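Local atomic coordinates of metallocarboxypeptidase (Trypanosoma cruzi, PDB entry 3DWC), a protein that probably removes single amino acids from the C-terminal end of peptides with broad specificity, proline excepted, as a metal-dependent carboxypeptidase of the M32 family. Residues 17-31 against 239-251. Sequence-based numbering, arbitrary orientation.
Sequences YRYGHMLLLADWDSH and FCGNSKEDVRITT. With GOL (glycerol), chain C.
Segment 17-31 of helix 3-32, which carries Trp28 and Tyr17 against Arg248 and Glu245, runs nearly parallel to strand 246-251, the axes 10.4 Å apart at 21°, while the strand's antiparallel neighbour 240-241 and the type I turn from Ser243 to Asp246 complete the hairpin. The Trp28 indole, its CG anti to the backbone N (chi1 172°), presents one face to the extended Arg248 chain. Arg248 CD sits 3.7 Å from the centroid of the five-membered ring, a CH-pi contact, and the guanidinium continues over the six-membered ring as a cation-pi partner, standing almost upright on the indole, with NH1 3.3 Å from Trp28 CZ3. Arg248 grips the Asp246 carboxylate side-on in a salt bridge, NE to OD1 and NH2 to OD2, while NH1 bridges to Asp29 of the second subunit. Eleven residues before Trp28, Tyr17 OH donates to Glu245 OE1 (2.5 Å) on the syn side but 33° out of the carboxylate plane, and the same oxygen accepts from a glycerol probably taken up from the crystallisation liquor. Between these contacts water does much of the joining: one molecule links His21 O, Asn242 OD1 and Ser243 OG, another Leu24 O and Asn242 N. Phe239 packs against His31 CB (3.8 Å) and Trp28, close to the predicted catalytic Glu268. Held by carboxylates from both subunits and set edge-on over an aromatic face, the Arg248 charge is probably well compensated, tying hairpin to helix and dimer interface.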
loop_
_atom_site.group_PDB
_atom_site.type_symbol
_atom_site.label_atom_id
_atom_site.label_comp_id
_atom_site.label_asym_id
_atom_site.label_seq_id
_atom_site.Cartn_x
_atom_site.Cartn_y
_atom_site.Cartn_z
ATOM N N TYR B 17 11.851 12.920 -1.670
ATOM C CA TYR B 17 10.867 12.669 -0.599
ATOM C C TYR B 17 9.600 12.050 -1.193
ATOM O O TYR B 17 9.080 11.056 -0.672
ATOM C CB TYR B 17 10.566 13.973 0.148
ATOM C CG TYR B 17 9.673 13.856 1.351
ATOM C CD1 TYR B 17 10.172 13.469 2.571
ATOM C CD2 TYR B 17 8.310 14.138 1.262
ATOM C CE1 TYR B 17 9.334 13.382 3.707
ATOM C CE2 TYR B 17 7.469 14.015 2.362
ATOM C CZ TYR B 17 7.987 13.660 3.588
ATOM O OH TYR B 17 7.154 13.545 4.704
ATOM N N ARG B 18 9.159 12.551 -2.335
ATOM C CA ARG B 18 7.964 12.009 -2.960
ATOM C C ARG B 18 8.152 10.615 -3.443
ATOM O O ARG B 18 7.253 9.775 -3.311
ATOM C CB ARG B 18 7.515 12.848 -4.160
ATOM C CG ARG B 18 7.093 14.271 -3.875
ATOM C CD ARG B 18 6.342 14.432 -2.574
ATOM N NE ARG B 18 6.039 15.860 -2.340
ATOM C CZ ARG B 18 5.437 16.303 -1.247
ATOM N NH1 ARG B 18 5.094 15.456 -0.298
ATOM N NH2 ARG B 18 5.196 17.608 -1.087
ATOM N N TYR B 19 9.314 10.348 -4.025
ATOM C CA TYR B 19 9.601 9.001 -4.484
ATOM C C TYR B 19 9.746 8.063 -3.283
ATOM O O TYR B 19 9.332 6.904 -3.337
ATOM C CB TYR B 19 10.872 8.979 -5.306
ATOM C CG TYR B 19 10.894 9.808 -6.585
ATOM C CD1 TYR B 19 9.804 9.869 -7.436
ATOM C CD2 TYR B 19 12.070 10.445 -6.998
ATOM C CE1 TYR B 19 9.858 10.600 -8.681
ATOM C CE2 TYR B 19 12.137 11.152 -8.223
ATOM C CZ TYR B 19 11.012 11.241 -9.042
ATOM O OH TYR B 19 11.060 11.964 -10.243
ATOM N N GLY B 20 10.307 8.571 -2.185
ATOM C CA GLY B 20 10.491 7.788 -0.953
ATOM C C GLY B 20 9.176 7.403 -0.320
ATOM O O GLY B 20 9.023 6.290 0.192
ATOM N N HIS B 21 8.202 8.309 -0.396
ATOM C CA HIS B 21 6.826 7.981 -0.020
ATOM C C HIS B 21 6.323 6.672 -0.656
ATOM O O HIS B 21 5.855 5.779 0.042
ATOM C CB HIS B 21 5.931 9.127 -0.375
ATOM C CG HIS B 21 4.481 8.886 -0.103
ATOM N ND1 HIS B 21 3.823 9.428 0.992
ATOM C CD2 HIS B 21 3.538 8.239 -0.833
ATOM C CE1 HIS B 21 2.545 9.087 0.933
ATOM N NE2 HIS B 21 2.347 8.364 -0.158
ATOM N N MET B 22 6.432 6.566 -1.969
ATOM C CA MET B 22 6.102 5.312 -2.686
ATOM C C MET B 22 6.812 4.065 -2.180
ATOM O O MET B 22 6.192 3.030 -1.956
ATOM C CB MET B 22 6.395 5.499 -4.162
ATOM C CG MET B 22 5.500 6.576 -4.830
ATOM S SD MET B 22 3.746 6.060 -4.772
ATOM C CE MET B 22 2.911 7.392 -5.543
ATOM N N LEU B 23 8.121 4.164 -1.995
ATOM C CA LEU B 23 8.930 3.058 -1.501
ATOM C C LEU B 23 8.517 2.602 -0.104
ATOM O O LEU B 23 8.409 1.424 0.174
ATOM C CB LEU B 23 10.405 3.484 -1.434
ATOM C CG LEU B 23 11.238 3.341 -2.695
ATOM C CD1 LEU B 23 12.711 3.610 -2.349
ATOM C CD2 LEU B 23 11.045 1.957 -3.270
ATOM N N LEU B 24 8.290 3.560 0.765
ATOM C CA LEU B 24 7.894 3.260 2.142
ATOM C C LEU B 24 6.511 2.561 2.193
ATOM O O LEU B 24 6.262 1.624 2.966
ATOM C CB LEU B 24 7.895 4.577 2.911
ATOM C CG LEU B 24 9.270 5.182 3.224
ATOM C CD1 LEU B 24 9.185 6.660 3.617
ATOM C CD2 LEU B 24 9.930 4.388 4.353
ATOM N N LEU B 25 5.606 3.009 1.339
ATOM C CA LEU B 25 4.263 2.393 1.229
ATOM C C LEU B 25 4.416 1.010 0.734
ATOM O O LEU B 25 3.862 0.072 1.315
ATOM C CB LEU B 25 3.378 3.149 0.250
ATOM C CG LEU B 25 1.912 2.649 0.174
ATOM C CD1 LEU B 25 1.217 2.867 1.569
ATOM C CD2 LEU B 25 1.135 3.390 -0.955
ATOM N N ALA B 26 5.170 0.872 -0.352
ATOM C CA ALA B 26 5.426 -0.447 -0.973
ATOM C C ALA B 26 6.054 -1.414 0.026
ATOM O O ALA B 26 5.729 -2.591 0.040
ATOM C CB ALA B 26 6.334 -0.292 -2.212
ATOM N N ASP B 27 6.927 -0.905 0.888
ATOM C CA ASP B 27 7.605 -1.764 1.874
ATOM C C ASP B 27 6.618 -2.134 2.971
ATOM O O ASP B 27 6.495 -3.278 3.315
ATOM C CB ASP B 27 8.854 -1.098 2.428
ATOM C CG ASP B 27 9.655 -2.032 3.320
ATOM O OD1 ASP B 27 10.096 -3.102 2.829
ATOM O OD2 ASP B 27 9.764 -1.747 4.502
ATOM N N TRP B 28 5.878 -1.156 3.487
ATOM C CA TRP B 28 4.848 -1.436 4.476
ATOM C C TRP B 28 3.868 -2.513 4.001
ATOM O O TRP B 28 3.596 -3.504 4.716
ATOM C CB TRP B 28 4.122 -0.117 4.913
ATOM C CG TRP B 28 2.942 -0.386 5.787
ATOM C CD1 TRP B 28 2.943 -0.517 7.131
ATOM C CD2 TRP B 28 1.585 -0.617 5.353
ATOM N NE1 TRP B 28 1.671 -0.840 7.582
ATOM C CE2 TRP B 28 0.826 -0.926 6.499
ATOM C CE3 TRP B 28 0.969 -0.694 4.101
ATOM C CZ2 TRP B 28 -0.551 -1.206 6.441
ATOM C CZ3 TRP B 28 -0.408 -1.010 4.039
ATOM C CH2 TRP B 28 -1.147 -1.265 5.208
ATOM N N ASP B 29 3.396 -2.377 2.756
ATOM C CA ASP B 29 2.381 -3.243 2.212
ATOM C C ASP B 29 2.918 -4.635 1.990
ATOM O O ASP B 29 2.168 -5.630 2.157
ATOM C CB ASP B 29 1.858 -2.596 0.909
ATOM C CG ASP B 29 0.798 -3.387 0.246
ATOM O OD1 ASP B 29 -0.384 -3.075 0.437
ATOM O OD2 ASP B 29 1.117 -4.366 -0.446
ATOM N N SER B 30 4.188 -4.746 1.581
ATOM C CA SER B 30 4.769 -6.069 1.324
ATOM C C SER B 30 4.752 -6.927 2.599
ATOM O O SER B 30 4.708 -8.128 2.518
ATOM C CB SER B 30 6.206 -5.985 0.766
ATOM O OG SER B 30 7.024 -5.399 1.760
ATOM N N HIS B 31 4.754 -6.284 3.757
ATOM C CA HIS B 31 4.783 -6.976 5.058
ATOM C C HIS B 31 3.431 -7.169 5.715
ATOM O O HIS B 31 3.360 -7.920 6.690
ATOM C CB HIS B 31 5.674 -6.206 6.053
ATOM C CG HIS B 31 7.107 -6.215 5.670
ATOM N ND1 HIS B 31 7.752 -5.100 5.193
ATOM C CD2 HIS B 31 8.009 -7.229 5.612
ATOM C CE1 HIS B 31 9.000 -5.416 4.880
ATOM N NE2 HIS B 31 9.172 -6.708 5.099
ATOM N N PHE B 239 7.093 -3.594 13.471
ATOM C CA PHE B 239 7.926 -2.486 13.064
ATOM C C PHE B 239 7.037 -1.255 13.014
ATOM O O PHE B 239 5.829 -1.353 13.132
ATOM C CB PHE B 239 8.597 -2.732 11.698
ATOM C CG PHE B 239 7.630 -2.871 10.560
ATOM C CD1 PHE B 239 7.372 -1.818 9.705
ATOM C CD2 PHE B 239 6.989 -4.080 10.325
ATOM C CE1 PHE B 239 6.453 -1.964 8.630
ATOM C CE2 PHE B 239 6.072 -4.220 9.269
ATOM C CZ PHE B 239 5.809 -3.149 8.438
ATOM N N CYS B 240 7.694 -0.112 12.855
ATOM C CA CYS B 240 7.074 1.200 12.698
ATOM C C CYS B 240 7.513 1.671 11.319
ATOM O O CYS B 240 8.719 1.858 11.058
ATOM C CB CYS B 240 7.633 2.163 13.764
ATOM S SG CYS B 240 7.096 3.889 13.644
ATOM N N GLY B 241 6.570 1.865 10.422
ATOM C CA GLY B 241 6.967 2.253 9.077
ATOM C C GLY B 241 6.063 3.229 8.364
ATOM O O GLY B 241 5.366 4.003 8.992
ATOM N N ASN B 242 6.125 3.170 7.026
ATOM C CA ASN B 242 5.516 4.138 6.171
ATOM C C ASN B 242 6.085 5.545 6.367
ATOM O O ASN B 242 7.272 5.677 6.561
ATOM C CB ASN B 242 3.997 4.100 6.292
ATOM C CG ASN B 242 3.328 4.443 4.998
ATOM O OD1 ASN B 242 3.842 4.125 3.932
ATOM N ND2 ASN B 242 2.188 5.097 5.073
ATOM N N SER B 243 5.251 6.588 6.302
ATOM C CA SER B 243 5.707 7.957 6.197
ATOM C C SER B 243 5.248 8.811 7.386
ATOM O O SER B 243 4.323 8.444 8.129
ATOM C CB SER B 243 5.148 8.542 4.902
ATOM O OG SER B 243 5.755 7.950 3.763
ATOM N N LYS B 244 5.905 9.939 7.584
ATOM C CA LYS B 244 5.630 10.814 8.755
ATOM C C LYS B 244 4.193 11.332 8.871
ATOM O O LYS B 244 3.658 11.533 9.980
ATOM C CB LYS B 244 6.599 11.992 8.766
ATOM C CG LYS B 244 8.044 11.562 8.995
ATOM C CD LYS B 244 8.919 12.775 9.333
ATOM C CE LYS B 244 10.366 12.613 8.861
ATOM N NZ LYS B 244 11.044 11.464 9.496
ATOM N N GLU B 245 3.581 11.581 7.726
ATOM C CA GLU B 245 2.162 11.964 7.650
ATOM C C GLU B 245 1.189 10.798 7.821
ATOM O O GLU B 245 -0.027 11.004 7.889
ATOM C CB GLU B 245 1.865 12.666 6.299
ATOM C CG GLU B 245 2.846 13.766 5.942
ATOM C CD GLU B 245 4.049 13.310 5.150
ATOM O OE1 GLU B 245 4.741 14.225 4.647
ATOM O OE2 GLU B 245 4.321 12.073 5.028
ATOM N N ASP B 246 1.710 9.572 7.882
ATOM C CA ASP B 246 0.889 8.399 7.778
ATOM C C ASP B 246 1.728 7.273 8.344
ATOM O O ASP B 246 2.265 6.464 7.604
ATOM C CB ASP B 246 0.508 8.204 6.283
ATOM C CG ASP B 246 -0.459 7.055 6.056
ATOM O OD1 ASP B 246 -0.614 6.203 6.984
ATOM O OD2 ASP B 246 -1.037 6.985 4.916
ATOM N N VAL B 247 1.856 7.238 9.682
ATOM C CA VAL B 247 2.808 6.348 10.349
ATOM C C VAL B 247 2.073 5.061 10.703
ATOM O O VAL B 247 1.046 5.106 11.341
ATOM C CB VAL B 247 3.399 6.985 11.636
ATOM C CG1 VAL B 247 4.362 5.916 12.398
ATOM C CG2 VAL B 247 4.097 8.226 11.303
ATOM N N ARG B 248 2.591 3.936 10.250
ATOM C CA ARG B 248 1.921 2.668 10.300
ATOM C C ARG B 248 2.833 1.673 11.047
ATOM O O ARG B 248 3.923 1.335 10.577
ATOM C CB ARG B 248 1.603 2.156 8.874
ATOM C CG ARG B 248 0.737 3.141 8.099
ATOM C CD ARG B 248 0.168 2.560 6.829
ATOM N NE ARG B 248 -0.603 3.575 6.115
ATOM C CZ ARG B 248 -1.208 3.339 4.965
ATOM N NH1 ARG B 248 -1.129 2.147 4.426
ATOM N NH2 ARG B 248 -1.813 4.314 4.310
ATOM N N ILE B 249 2.336 1.219 12.198
ATOM C CA ILE B 249 3.006 0.286 13.049
ATOM C C ILE B 249 2.285 -1.061 13.013
ATOM O O ILE B 249 1.115 -1.143 12.711
ATOM C CB ILE B 249 3.117 0.817 14.485
ATOM C CG1 ILE B 249 1.789 0.843 15.223
ATOM C CG2 ILE B 249 3.686 2.224 14.519
ATOM C CD1 ILE B 249 2.040 1.000 16.712
ATOM N N THR B 250 3.009 -2.126 13.317
ATOM C CA THR B 250 2.405 -3.439 13.362
ATOM C C THR B 250 2.817 -4.199 14.629
ATOM O O THR B 250 3.708 -3.772 15.394
ATOM C CB THR B 250 2.847 -4.265 12.183
ATOM O OG1 THR B 250 4.239 -4.478 12.298
ATOM C CG2 THR B 250 2.535 -3.555 10.875
ATOM N N THR B 251 2.159 -5.341 14.809
ATOM C CA THR B 251 2.408 -6.239 15.901
ATOM C C THR B 251 1.884 -7.602 15.492
ATOM O O THR B 251 1.424 -7.828 14.383
ATOM C CB THR B 251 1.703 -5.779 17.203
ATOM O OG1 THR B 251 2.181 -6.553 18.305
ATOM C CG2 THR B 251 0.159 -5.965 17.095
HETATM C C1 GOL C . 3.734 18.884 3.380
HETATM O O1 GOL C . 4.471 19.978 2.900
HETATM C C2 GOL C . 3.672 17.820 2.293
HETATM O O2 GOL C . 2.801 18.162 1.238
HETATM C C3 GOL C . 3.203 16.526 2.913
HETATM O O3 GOL C . 4.086 15.528 2.490
HETATM O O HOH W 1 7.912 10.748 5.542
HETATM O O HOH W 2 4.182 6.380 2.399
HETATM O O HOH W 3 5.191 11.422 2.420
HETATM O O HOH W 4 7.619 1.420 5.443
HETATM O O HOH W 5 0.208 -0.693 9.982
#